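PDB 4P27: venom allergen-like (VAL) 4 protein from Schistosoma mansoni, which binds lipids as a probably secreted SCP/TAPS (CAP superfamily) protein of the parasite, although it lacks the prototypical CAP motifs. Local coordinates for residues Y12-K23 and N35-K43; K23-K34 and Y150-C158. All coordinates share one frame; numbering follows the deposited sequence.

Contact 1 of 2, residues Y12-K23 and N35-K43. With NAG (2-acetamido-2-deoxy-beta-D-glucopyranose), chain B.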
loop_
_atom_site.group_PDB
_atom_site.type_symbol
_atom_site.label_atom_id
_atom_site.label_comp_id
_atom_site.label_asym_id
_atom_site.label_seq_id
_atom_site.Cartn_x
_atom_site.Cartn_y
_atom_site.Cartn_z
ATOM N N TYR A 12 2.461 -3.388 -8.653
ATOM C CA TYR A 12 1.701 -2.265 -9.249
ATOM C C TYR A 12 0.308 -2.667 -9.677
ATOM O O TYR A 12 -0.716 -2.025 -9.273
ATOM C CB TYR A 12 2.505 -1.684 -10.445
ATOM C CG TYR A 12 1.980 -0.380 -11.013
ATOM C CD1 TYR A 12 1.312 0.580 -10.175
ATOM C CD2 TYR A 12 2.143 -0.081 -12.362
ATOM C CE1 TYR A 12 0.870 1.785 -10.692
ATOM C CE2 TYR A 12 1.647 1.137 -12.924
ATOM C CZ TYR A 12 1.010 2.051 -12.083
ATOM O OH TYR A 12 0.528 3.243 -12.591
ATOM N N ASN A 13 0.211 -3.793 -10.398
ATOM C CA ASN A 13 -1.138 -4.224 -10.840
ATOM C C ASN A 13 -2.020 -4.691 -9.684
ATOM O O ASN A 13 -3.244 -4.604 -9.737
ATOM C CB ASN A 13 -1.040 -5.409 -11.832
ATOM C CG ASN A 13 -0.461 -5.020 -13.212
ATOM O OD1 ASN A 13 0.109 -5.884 -13.881
ATOM N ND2 ASN A 13 -0.523 -3.757 -13.595
ATOM N N PHE A 14 -1.428 -5.344 -8.708
ATOM C CA PHE A 14 -2.211 -5.796 -7.558
ATOM C C PHE A 14 -2.815 -4.527 -6.861
ATOM O O PHE A 14 -3.977 -4.520 -6.501
ATOM C CB PHE A 14 -1.284 -6.555 -6.574
ATOM C CG PHE A 14 -2.053 -7.216 -5.453
ATOM C CD1 PHE A 14 -2.420 -6.486 -4.303
ATOM C CD2 PHE A 14 -2.407 -8.554 -5.519
ATOM C CE1 PHE A 14 -3.162 -7.074 -3.311
ATOM C CE2 PHE A 14 -3.127 -9.181 -4.483
ATOM C CZ PHE A 14 -3.512 -8.440 -3.387
ATOM N N HIS A 15 -2.015 -3.462 -6.721
ATOM C CA HIS A 15 -2.566 -2.217 -6.126
ATOM C C HIS A 15 -3.659 -1.570 -6.986
ATOM O O HIS A 15 -4.719 -1.205 -6.479
ATOM C CB HIS A 15 -1.452 -1.175 -5.927
ATOM C CG HIS A 15 -0.625 -1.416 -4.722
ATOM N ND1 HIS A 15 0.419 -2.317 -4.716
ATOM C CD2 HIS A 15 -0.598 -0.794 -3.507
ATOM C CE1 HIS A 15 1.015 -2.292 -3.526
ATOM N NE2 HIS A 15 0.446 -1.351 -2.786
ATOM N N LYS A 16 -3.467 -1.521 -8.308
ATOM C CA LYS A 16 -4.541 -1.082 -9.204
ATOM C C LYS A 16 -5.802 -1.885 -9.040
ATOM O O LYS A 16 -6.873 -1.328 -8.975
ATOM C CB LYS A 16 -4.071 -1.061 -10.685
ATOM C CG LYS A 16 -3.036 -0.001 -10.835
ATOM C CD LYS A 16 -2.867 0.486 -12.270
ATOM C CE LYS A 16 -1.924 -0.429 -13.012
ATOM N NZ LYS A 16 -1.672 0.231 -14.339
ATOM N N LYS A 17 -5.674 -3.204 -8.952
ATOM C CA LYS A 17 -6.823 -4.063 -8.846
ATOM C C LYS A 17 -7.567 -3.869 -7.485
ATOM O O LYS A 17 -8.781 -3.864 -7.464
ATOM C CB LYS A 17 -6.395 -5.539 -8.861
ATOM C CG LYS A 17 -7.597 -6.431 -9.177
ATOM C CD LYS A 17 -7.637 -7.634 -8.292
ATOM C CE LYS A 17 -8.937 -8.407 -8.499
ATOM N NZ LYS A 17 -9.174 -9.178 -7.240
ATOM N N VAL A 18 -6.827 -3.851 -6.355
ATOM C CA VAL A 18 -7.446 -3.544 -5.029
ATOM C C VAL A 18 -8.294 -2.234 -5.069
ATOM O O VAL A 18 -9.421 -2.168 -4.623
ATOM C CB VAL A 18 -6.364 -3.429 -3.969
ATOM C CG1 VAL A 18 -6.863 -2.854 -2.623
ATOM C CG2 VAL A 18 -5.808 -4.816 -3.758
ATOM N N ARG A 19 -7.760 -1.218 -5.672
ATOM C CA ARG A 19 -8.397 0.080 -5.684
ATOM C C ARG A 19 -9.622 0.047 -6.607
ATOM O O ARG A 19 -10.643 0.667 -6.306
ATOM C CB ARG A 19 -7.356 1.124 -6.211
ATOM C CG ARG A 19 -6.394 1.477 -5.037
ATOM C CD ARG A 19 -5.218 2.303 -5.491
ATOM N NE ARG A 19 -5.493 3.755 -5.581
ATOM C CZ ARG A 19 -5.458 4.594 -4.546
ATOM N NH1 ARG A 19 -5.622 5.878 -4.773
ATOM N NH2 ARG A 19 -5.136 4.171 -3.302
ATOM N N LYS A 20 -9.500 -0.662 -7.751
ATOM C CA LYS A 20 -10.678 -0.865 -8.605
ATOM C C LYS A 20 -11.750 -1.669 -7.883
ATOM O O LYS A 20 -12.851 -1.297 -7.966
ATOM C CB LYS A 20 -10.319 -1.601 -9.921
ATOM C CG LYS A 20 -11.499 -1.567 -10.901
ATOM C CD LYS A 20 -11.076 -1.828 -12.341
ATOM C CE LYS A 20 -12.283 -2.246 -13.167
ATOM N NZ LYS A 20 -11.909 -2.342 -14.596
ATOM N N ASP A 21 -11.400 -2.796 -7.247
ATOM C CA ASP A 21 -12.300 -3.566 -6.463
ATOM C C ASP A 21 -13.036 -2.782 -5.362
ATOM O O ASP A 21 -14.259 -2.968 -5.209
ATOM C CB ASP A 21 -11.548 -4.630 -5.763
ATOM C CG ASP A 21 -11.202 -5.784 -6.680
ATOM O OD1 ASP A 21 -11.644 -5.756 -7.812
ATOM O OD2 ASP A 21 -10.501 -6.694 -6.244
ATOM N N VAL A 22 -12.300 -1.981 -4.550
ATOM C CA VAL A 22 -12.962 -1.235 -3.453
ATOM C C VAL A 22 -13.962 -0.208 -4.030
ATOM O O VAL A 22 -15.028 -0.020 -3.425
ATOM C CB VAL A 22 -11.951 -0.619 -2.416
ATOM C CG1 VAL A 22 -11.281 0.641 -2.921
ATOM C CG2 VAL A 22 -12.641 -0.356 -1.077
ATOM N N LYS A 23 -13.669 0.425 -5.180
ATOM C CA LYS A 23 -14.704 1.254 -5.863
ATOM C C LYS A 23 -15.965 0.539 -6.382
ATOM O O LYS A 23 -16.893 1.214 -6.803
ATOM C CB LYS A 23 -14.154 1.990 -7.021
ATOM C CG LYS A 23 -13.157 2.975 -6.571
ATOM C CD LYS A 23 -12.908 3.992 -7.641
ATOM C CE LYS A 23 -12.138 3.337 -8.733
ATOM N NZ LYS A 23 -11.327 4.353 -9.448
ATOM N N ASN A 35 -14.468 7.869 -4.873
ATOM C CA ASN A 35 -13.398 8.294 -5.768
ATOM C C ASN A 35 -12.021 7.772 -5.189
ATOM O O ASN A 35 -11.883 7.680 -3.952
ATOM C CB ASN A 35 -13.336 9.803 -5.819
ATOM C CG ASN A 35 -12.189 10.284 -6.708
ATOM O OD1 ASN A 35 -12.287 10.144 -7.933
ATOM N ND2 ASN A 35 -11.060 10.776 -6.101
ATOM N N LEU A 36 -11.026 7.488 -6.037
ATOM C CA LEU A 36 -9.634 7.226 -5.574
ATOM C C LEU A 36 -8.805 7.796 -6.683
ATOM O O LEU A 36 -9.142 7.618 -7.835
ATOM C CB LEU A 36 -9.369 5.722 -5.478
ATOM C CG LEU A 36 -10.175 4.964 -4.459
ATOM C CD1 LEU A 36 -9.775 3.495 -4.556
ATOM C CD2 LEU A 36 -10.083 5.538 -3.027
ATOM N N THR A 37 -7.747 8.523 -6.366
ATOM C CA THR A 37 -6.872 8.959 -7.386
ATOM C C THR A 37 -6.228 7.719 -8.069
ATOM O O THR A 37 -5.908 6.716 -7.363
ATOM C CB THR A 37 -5.816 9.850 -6.707
ATOM O OG1 THR A 37 -6.539 10.850 -6.012
ATOM C CG2 THR A 37 -4.910 10.560 -7.710
ATOM N N LYS A 38 -6.006 7.778 -9.391
ATOM C CA LYS A 38 -5.261 6.736 -10.149
ATOM C C LYS A 38 -3.814 6.753 -9.728
ATOM O O LYS A 38 -3.197 7.823 -9.745
ATOM C CB LYS A 38 -5.216 6.981 -11.685
ATOM C CG LYS A 38 -6.529 6.883 -12.430
ATOM C CD LYS A 38 -7.156 5.507 -12.336
ATOM C CE LYS A 38 -8.650 5.667 -12.140
ATOM N NZ LYS A 38 -9.340 4.789 -13.129
ATOM N N LEU A 39 -3.255 5.579 -9.413
ATOM C CA LEU A 39 -1.872 5.516 -8.963
ATOM C C LEU A 39 -0.965 5.645 -10.153
ATOM O O LEU A 39 -1.200 4.982 -11.085
ATOM C CB LEU A 39 -1.615 4.128 -8.362
ATOM C CG LEU A 39 -2.202 3.868 -7.013
ATOM C CD1 LEU A 39 -1.761 2.468 -6.502
ATOM C CD2 LEU A 39 -1.808 4.989 -6.025
ATOM N N LYS A 40 0.115 6.401 -10.080
ATOM C CA LYS A 40 1.152 6.362 -11.099
ATOM C C LYS A 40 2.457 5.912 -10.477
ATOM O O LYS A 40 2.791 6.318 -9.381
ATOM C CB LYS A 40 1.377 7.768 -11.656
ATOM C CG LYS A 40 0.216 8.185 -12.535
ATOM C CD LYS A 40 0.098 9.702 -12.658
ATOM C CE LYS A 40 1.351 10.442 -12.201
ATOM N NZ LYS A 40 0.979 11.141 -10.940
ATOM N N TRP A 41 3.185 5.067 -11.179
ATOM C CA TRP A 41 4.450 4.576 -10.684
ATOM C C TRP A 41 5.439 5.686 -10.641
ATOM O O TRP A 41 5.398 6.515 -11.485
ATOM C CB TRP A 41 4.977 3.525 -11.657
ATOM C CG TRP A 41 6.193 2.843 -11.125
ATOM C CD1 TRP A 41 7.499 3.153 -11.396
ATOM C CD2 TRP A 41 6.212 1.755 -10.197
ATOM N NE1 TRP A 41 8.349 2.274 -10.708
ATOM C CE2 TRP A 41 7.573 1.402 -9.984
ATOM C CE3 TRP A 41 5.212 1.006 -9.564
ATOM C CZ2 TRP A 41 7.965 0.349 -9.117
ATOM C CZ3 TRP A 41 5.622 -0.096 -8.696
ATOM C CH2 TRP A 41 6.967 -0.390 -8.517
ATOM N N ASN A 42 6.367 5.703 -9.701
ATOM C CA ASN A 42 7.282 6.822 -9.584
ATOM C C ASN A 42 8.649 6.280 -9.286
ATOM O O ASN A 42 8.835 5.465 -8.359
ATOM C CB ASN A 42 6.916 7.744 -8.468
ATOM C CG ASN A 42 7.928 8.870 -8.303
ATOM O OD1 ASN A 42 8.941 8.787 -7.608
ATOM N ND2 ASN A 42 7.598 9.986 -8.900
ATOM N N LYS A 43 9.624 6.662 -10.096
ATOM C CA LYS A 43 10.925 5.936 -10.182
ATOM C C LYS A 43 11.713 6.257 -8.943
ATOM O O LYS A 43 12.433 5.417 -8.418
ATOM C CB LYS A 43 11.723 6.455 -11.396
ATOM C CG LYS A 43 12.551 5.441 -12.148
ATOM C CD LYS A 43 12.046 5.301 -13.583
ATOM C CE LYS A 43 13.060 5.841 -14.579
ATOM N NZ LYS A 43 12.459 5.996 -15.943
HETATM C C1 NAG B . -10.554 11.750 -0.101
HETATM C C2 NAG B . -11.181 12.866 -0.953
HETATM C C3 NAG B . -11.604 14.054 -0.146
HETATM C C4 NAG B . -12.456 13.568 0.992
HETATM C C5 NAG B . -11.629 12.637 1.850
HETATM C C6 NAG B . -12.422 12.290 3.081
HETATM C C7 NAG B . -10.165 12.739 -3.091
HETATM C C8 NAG B . -9.128 13.252 -4.013
HETATM N N2 NAG B . -10.298 13.367 -1.960
HETATM O O3 NAG B . -12.321 14.951 -0.983
HETATM O O4 NAG B . -12.878 14.663 1.746
HETATM O O5 NAG B . -11.276 11.499 1.087
HETATM O O6 NAG B . -11.759 11.334 3.873
HETATM O O7 NAG B . -10.811 11.784 -3.395
HETATM O O HOH W 1 2.451 4.633 -14.070
HETATM O O HOH W 2 -12.284 7.193 -8.707
#
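Tyr12 reaches from the helix to the extended chain with its hydroxyl and offers a ring face to Trp41. With CG anti to the backbone N (chi1 -170°), the ring runs out to Leu39, where Tyr12 OH donates to Leu39 O at 2.9 Å from above the carbonyl plane. Water 1 donates to the same hydroxyl and accepts from Trp41 N. The six-membered ring of Trp41 turns its edge to the Tyr12 face in an offset edge-to-face pair, planes at 64°; CE of Lys16 lies over the other face. One turn on, His15 sets CB against Leu39 CD1 (3.7 Å), while its imidazole NE2 is hydrogen-bonded to Tyr140 OH.

This is helix 6-22 of the CAP fold lying along the extended chain that leads into edge strand 40-41 of the central sheet.

Arg19 threads between two leucines. Its chain bends at chi3, which brings the guanidinium edge-on to Thr37 O: Arg19 NH1 donates at 2.7 Å, nearly straight (175°), in the carbonyl plane and onto a lone pair. Leu39 lies over one guanidinium face, with CG 3.6 Å from Arg19 NE, and Leu36 CB over the opposite one. NH2 is satisfied by the carbonyls of Met115 and Trp117. Val22 CG1 meets Leu36 CD1 at 3.6 Å. Finally Lys23 runs antiparallel alongside the Leu36 side chain, CG near CD1; its NZ donates to water 2, which also joins Asn35 OD1 and Leu36 N. Lys23 NZ sits 4.2 Å from Lys38 NZ, an approach of like charges. Asn35 ND2 donates a hydrogen bond to O7 of the glycan (2.9 Å), whose attachment site is Asn118.

Contact 2 of 2, residues K23-K34 and Y150-C158. With NAG (2-acetamido-2-deoxy-beta-D-glucopyranose), chain B.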
loop_
_atom_site.group_PDB
_atom_site.type_symbol
_atom_site.label_atom_id
_atom_site.label_comp_id
_atom_site.label_asym_id
_atom_site.label_seq_id
_atom_site.Cartn_x
_atom_site.Cartn_y
_atom_site.Cartn_z
ATOM N N LYS A 23 -13.669 0.425 -5.180
ATOM C CA LYS A 23 -14.704 1.254 -5.863
ATOM C C LYS A 23 -15.965 0.539 -6.382
ATOM O O LYS A 23 -16.893 1.214 -6.803
ATOM C CB LYS A 23 -14.154 1.990 -7.021
ATOM C CG LYS A 23 -13.157 2.975 -6.571
ATOM C CD LYS A 23 -12.908 3.992 -7.641
ATOM C CE LYS A 23 -12.138 3.337 -8.733
ATOM N NZ LYS A 23 -11.327 4.353 -9.448
ATOM N N ASN A 24 -15.974 -0.787 -6.370
ATOM C CA ASN A 24 -17.005 -1.567 -7.041
ATOM C C ASN A 24 -17.502 -2.665 -6.140
ATOM O O ASN A 24 -17.882 -3.693 -6.651
ATOM C CB ASN A 24 -16.385 -2.231 -8.272
ATOM C CG ASN A 24 -16.203 -1.251 -9.368
ATOM O OD1 ASN A 24 -17.207 -0.802 -9.894
ATOM N ND2 ASN A 24 -14.957 -0.768 -9.612
ATOM N N CYS A 25 -17.420 -2.483 -4.807
ATOM C CA CYS A 25 -18.042 -3.385 -3.834
ATOM C C CYS A 25 -17.409 -4.741 -3.781
ATOM O O CYS A 25 -18.045 -5.699 -3.371
ATOM C CB CYS A 25 -19.548 -3.568 -4.081
ATOM S SG CYS A 25 -20.516 -2.087 -3.836
ATOM N N ARG A 26 -16.151 -4.835 -4.174
ATOM C CA ARG A 26 -15.560 -6.122 -4.349
ATOM C C ARG A 26 -14.589 -6.356 -3.222
ATOM O O ARG A 26 -13.944 -7.388 -3.199
ATOM C CB ARG A 26 -14.878 -6.267 -5.734
ATOM C CG ARG A 26 -15.840 -6.478 -6.937
ATOM C CD ARG A 26 -15.042 -6.722 -8.260
ATOM N NE ARG A 26 -15.331 -5.730 -9.336
ATOM C CZ ARG A 26 -14.444 -4.910 -9.928
ATOM N NH1 ARG A 26 -13.166 -4.899 -9.570
ATOM N NH2 ARG A 26 -14.838 -4.060 -10.877
ATOM N N ILE A 27 -14.492 -5.451 -2.250
ATOM C CA ILE A 27 -13.788 -5.844 -0.975
ATOM C C ILE A 27 -14.823 -6.191 0.055
ATOM O O ILE A 27 -15.578 -5.281 0.436
ATOM C CB ILE A 27 -12.963 -4.668 -0.368
ATOM C CG1 ILE A 27 -12.162 -3.962 -1.482
ATOM C CG2 ILE A 27 -12.153 -5.113 0.854
ATOM C CD1 ILE A 27 -10.963 -4.715 -1.955
ATOM N N PRO A 28 -14.866 -7.456 0.522
ATOM C CA PRO A 28 -15.970 -7.915 1.390
ATOM C C PRO A 28 -16.101 -7.053 2.655
ATOM O O PRO A 28 -15.105 -6.784 3.352
ATOM C CB PRO A 28 -15.526 -9.358 1.789
ATOM C CG PRO A 28 -14.846 -9.845 0.504
ATOM C CD PRO A 28 -14.031 -8.601 0.065
ATOM N N GLY A 29 -17.336 -6.657 2.941
ATOM C CA GLY A 29 -17.687 -6.011 4.222
ATOM C C GLY A 29 -17.167 -4.572 4.241
ATOM O O GLY A 29 -17.163 -3.943 5.266
ATOM N N GLN A 30 -16.693 -4.033 3.125
ATOM C CA GLN A 30 -16.141 -2.647 3.214
ATOM C C GLN A 30 -17.025 -1.786 2.354
ATOM O O GLN A 30 -17.280 -2.194 1.258
ATOM C CB GLN A 30 -14.671 -2.586 2.663
ATOM C CG GLN A 30 -13.585 -3.213 3.564
ATOM C CD GLN A 30 -13.595 -2.647 4.975
ATOM O OE1 GLN A 30 -13.927 -1.494 5.196
ATOM N NE2 GLN A 30 -13.178 -3.461 5.937
ATOM N N PRO A 31 -17.416 -0.561 2.795
ATOM C CA PRO A 31 -18.220 0.280 1.890
ATOM C C PRO A 31 -17.455 0.629 0.618
ATOM O O PRO A 31 -16.244 0.734 0.659
ATOM C CB PRO A 31 -18.509 1.533 2.725
ATOM C CG PRO A 31 -17.305 1.673 3.631
ATOM C CD PRO A 31 -16.980 0.202 3.992
ATOM N N PRO A 32 -18.163 0.812 -0.518
ATOM C CA PRO A 32 -17.406 1.117 -1.723
ATOM C C PRO A 32 -16.925 2.551 -1.700
ATOM O O PRO A 32 -17.588 3.399 -1.147
ATOM C CB PRO A 32 -18.474 0.967 -2.881
ATOM C CG PRO A 32 -19.791 1.183 -2.202
ATOM C CD PRO A 32 -19.593 0.496 -0.825
ATOM N N ALA A 33 -15.849 2.832 -2.405
ATOM C CA ALA A 33 -15.305 4.141 -2.429
ATOM C C ALA A 33 -15.906 4.989 -3.544
ATOM O O ALA A 33 -16.101 4.491 -4.700
ATOM C CB ALA A 33 -13.823 4.010 -2.657
ATOM N N LYS A 34 -16.167 6.261 -3.244
ATOM C CA LYS A 34 -16.713 7.165 -4.226
ATOM C C LYS A 34 -15.686 7.569 -5.295
ATOM O O LYS A 34 -16.013 7.647 -6.490
ATOM C CB LYS A 34 -17.240 8.431 -3.572
ATOM C CG LYS A 34 -17.996 9.382 -4.523
ATOM C CD LYS A 34 -18.097 10.757 -3.879
ATOM C CE LYS A 34 -19.473 11.396 -4.014
ATOM N NZ LYS A 34 -19.233 12.694 -4.685
ATOM N N TYR A 150 -11.061 6.991 2.383
ATOM C CA TYR A 150 -11.833 7.522 1.261
ATOM C C TYR A 150 -13.292 7.932 1.662
ATOM O O TYR A 150 -13.787 7.594 2.743
ATOM C CB TYR A 150 -11.872 6.520 0.083
ATOM C CG TYR A 150 -12.418 5.120 0.457
ATOM C CD1 TYR A 150 -13.784 4.889 0.589
ATOM C CD2 TYR A 150 -11.531 4.051 0.648
ATOM C CE1 TYR A 150 -14.272 3.607 0.962
ATOM C CE2 TYR A 150 -11.992 2.778 0.978
ATOM C CZ TYR A 150 -13.379 2.557 1.124
ATOM O OH TYR A 150 -13.805 1.300 1.541
ATOM N N GLU A 151 -14.008 8.551 0.740
ATOM C CA GLU A 151 -15.443 8.827 0.985
ATOM C C GLU A 151 -16.252 7.647 0.470
ATOM O O GLU A 151 -16.024 7.218 -0.668
ATOM C CB GLU A 151 -15.865 9.931 0.110
ATOM C CG GLU A 151 -15.493 11.324 0.511
ATOM C CD GLU A 151 -16.164 12.282 -0.483
ATOM O OE1 GLU A 151 -17.155 11.876 -1.144
ATOM O OE2 GLU A 151 -15.687 13.418 -0.631
ATOM N N ALA A 152 -17.203 7.170 1.259
ATOM C CA ALA A 152 -18.092 6.080 0.815
ATOM C C ALA A 152 -19.107 6.552 -0.274
ATOM O O ALA A 152 -19.366 7.745 -0.420
ATOM C CB ALA A 152 -18.844 5.533 2.020
ATOM N N LYS A 153 -19.660 5.622 -1.029
ATOM C CA LYS A 153 -20.778 5.914 -1.940
ATOM C C LYS A 153 -21.710 4.724 -1.733
ATOM O O LYS A 153 -21.350 3.746 -1.021
ATOM C CB LYS A 153 -20.344 6.050 -3.411
ATOM C CG LYS A 153 -20.027 4.650 -4.011
ATOM C CD LYS A 153 -19.667 4.701 -5.507
ATOM C CE LYS A 153 -19.258 3.291 -5.961
ATOM N NZ LYS A 153 -18.666 3.377 -7.330
ATOM N N PRO A 154 -22.968 4.873 -2.206
ATOM C CA PRO A 154 -23.995 3.887 -1.933
ATOM C C PRO A 154 -23.655 2.600 -2.690
ATOM O O PRO A 154 -23.180 2.649 -3.844
ATOM C CB PRO A 154 -25.292 4.532 -2.477
ATOM C CG PRO A 154 -24.998 6.004 -2.593
ATOM C CD PRO A 154 -23.480 6.169 -2.717
ATOM N N GLU A 155 -23.793 1.469 -2.036
ATOM C CA GLU A 155 -23.574 0.193 -2.731
ATOM C C GLU A 155 -24.374 0.027 -4.086
ATOM O O GLU A 155 -23.849 -0.559 -5.020
ATOM C CB GLU A 155 -23.691 -0.987 -1.776
ATOM C CG GLU A 155 -25.130 -1.446 -1.590
ATOM C CD GLU A 155 -25.327 -2.390 -0.401
ATOM O OE1 GLU A 155 -26.500 -2.797 -0.162
ATOM O OE2 GLU A 155 -24.319 -2.728 0.296
ATOM N N SER A 156 -25.534 0.665 -4.269
ATOM C CA SER A 156 -26.208 0.611 -5.598
ATOM C C SER A 156 -25.365 1.177 -6.738
ATOM O O SER A 156 -25.464 0.745 -7.877
ATOM C CB SER A 156 -27.487 1.389 -5.583
ATOM O OG SER A 156 -27.194 2.750 -5.859
ATOM N N LYS A 157 -24.525 2.150 -6.460
ATOM C CA LYS A 157 -23.697 2.599 -7.538
ATOM C C LYS A 157 -22.736 1.491 -7.989
ATOM O O LYS A 157 -21.960 1.670 -8.917
ATOM C CB LYS A 157 -23.006 3.902 -7.145
ATOM C CG LYS A 157 -24.027 4.866 -6.512
ATOM C CD LYS A 157 -24.127 6.171 -7.297
ATOM C CE LYS A 157 -25.276 7.035 -6.781
ATOM N NZ LYS A 157 -26.542 6.903 -7.568
ATOM N N CYS A 158 -22.794 0.332 -7.341
ATOM C CA CYS A 158 -22.068 -0.829 -7.845
ATOM C C CYS A 158 -23.083 -1.656 -8.665
ATOM O O CYS A 158 -22.685 -2.376 -9.565
ATOM C CB CYS A 158 -21.430 -1.661 -6.696
ATOM S SG CYS A 158 -20.312 -0.856 -5.437
HETATM C C1 NAG B . -10.554 11.750 -0.101
HETATM C C2 NAG B . -11.181 12.866 -0.953
HETATM C C3 NAG B . -11.604 14.054 -0.146
HETATM C C4 NAG B . -12.456 13.568 0.992
HETATM C C5 NAG B . -11.629 12.637 1.850
HETATM C C6 NAG B . -12.422 12.290 3.081
HETATM C C7 NAG B . -10.165 12.739 -3.091
HETATM C C8 NAG B . -9.128 13.252 -4.013
HETATM N N2 NAG B . -10.298 13.367 -1.960
HETATM O O3 NAG B . -12.321 14.951 -0.983
HETATM O O4 NAG B . -12.878 14.663 1.746
HETATM O O5 NAG B . -11.276 11.499 1.087
HETATM O O6 NAG B . -11.759 11.334 3.873
HETATM O O7 NAG B . -10.811 11.784 -3.395
HETATM O O HOH W 3 -19.124 1.099 -9.016
HETATM O O HOH W 4 -12.388 0.292 3.617
#
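Tyr150 OH is gripped from two sources: it donates to Pro31 O at 2.7 Å, nearly along the C=O axis, and accepts a hydrogen bond from water 4, which also donates to Gln30 OE1. Chi1 of 56° sets Tyr150 CG between the backbone N and carbonyl carbon; Ala33 CB lies over one ring face, 3.6 Å from the centroid, as a CH-pi contact. Beside it the two chains form a single beta bridge, Ala33 with Ala152, flanked by the backbone bonds Lys34 N to Glu151 O (2.8 Å) and Lys153 N to Pro32 O (3.0 Å). Lys153 then runs out extended, its CG against Pro32 CG, until NZ donates to Lys23 O at 2.8 Å and to water 3. Lys34 and Glu151 lie side by side, but Lys34 NZ and Glu151 OE1 stay 4.2 Å apart, while the other carboxylate oxygen, Glu151 OE2, faces the sugar of the glycan. At the far end Cys25 and Cys158 close a disulfide (chi3 78°), with Pro32 CB packed 3.6 Å from Cys158 SG. Backbone carbonyls at Lys23, Pro31 and Pro32 thus take bonds from the C-terminal chain, and the covalent link fixes that tail to the loop after helix 6-22.

In the fold
From the N terminus, helix 6-22 comes first, and contact 1 closes a short loop by bringing 35-43 back along it, with only 11 residues between the two segments. That loop, with Lys23 before it, makes up 23-34, which contact 2 joins to the C-terminal 150-158 across 115 residues holding all the remaining helices and strands. The segments therefore alternate along the chain and the contacts cross, sharing Lys23. They also touch directly: Asp21 forms a salt bridge with Arg26, and Val22 packs on Ile27 and Tyr150. Together they tie the first helix, the edge strand 40-41 and the chain's end, and both border the same glycan.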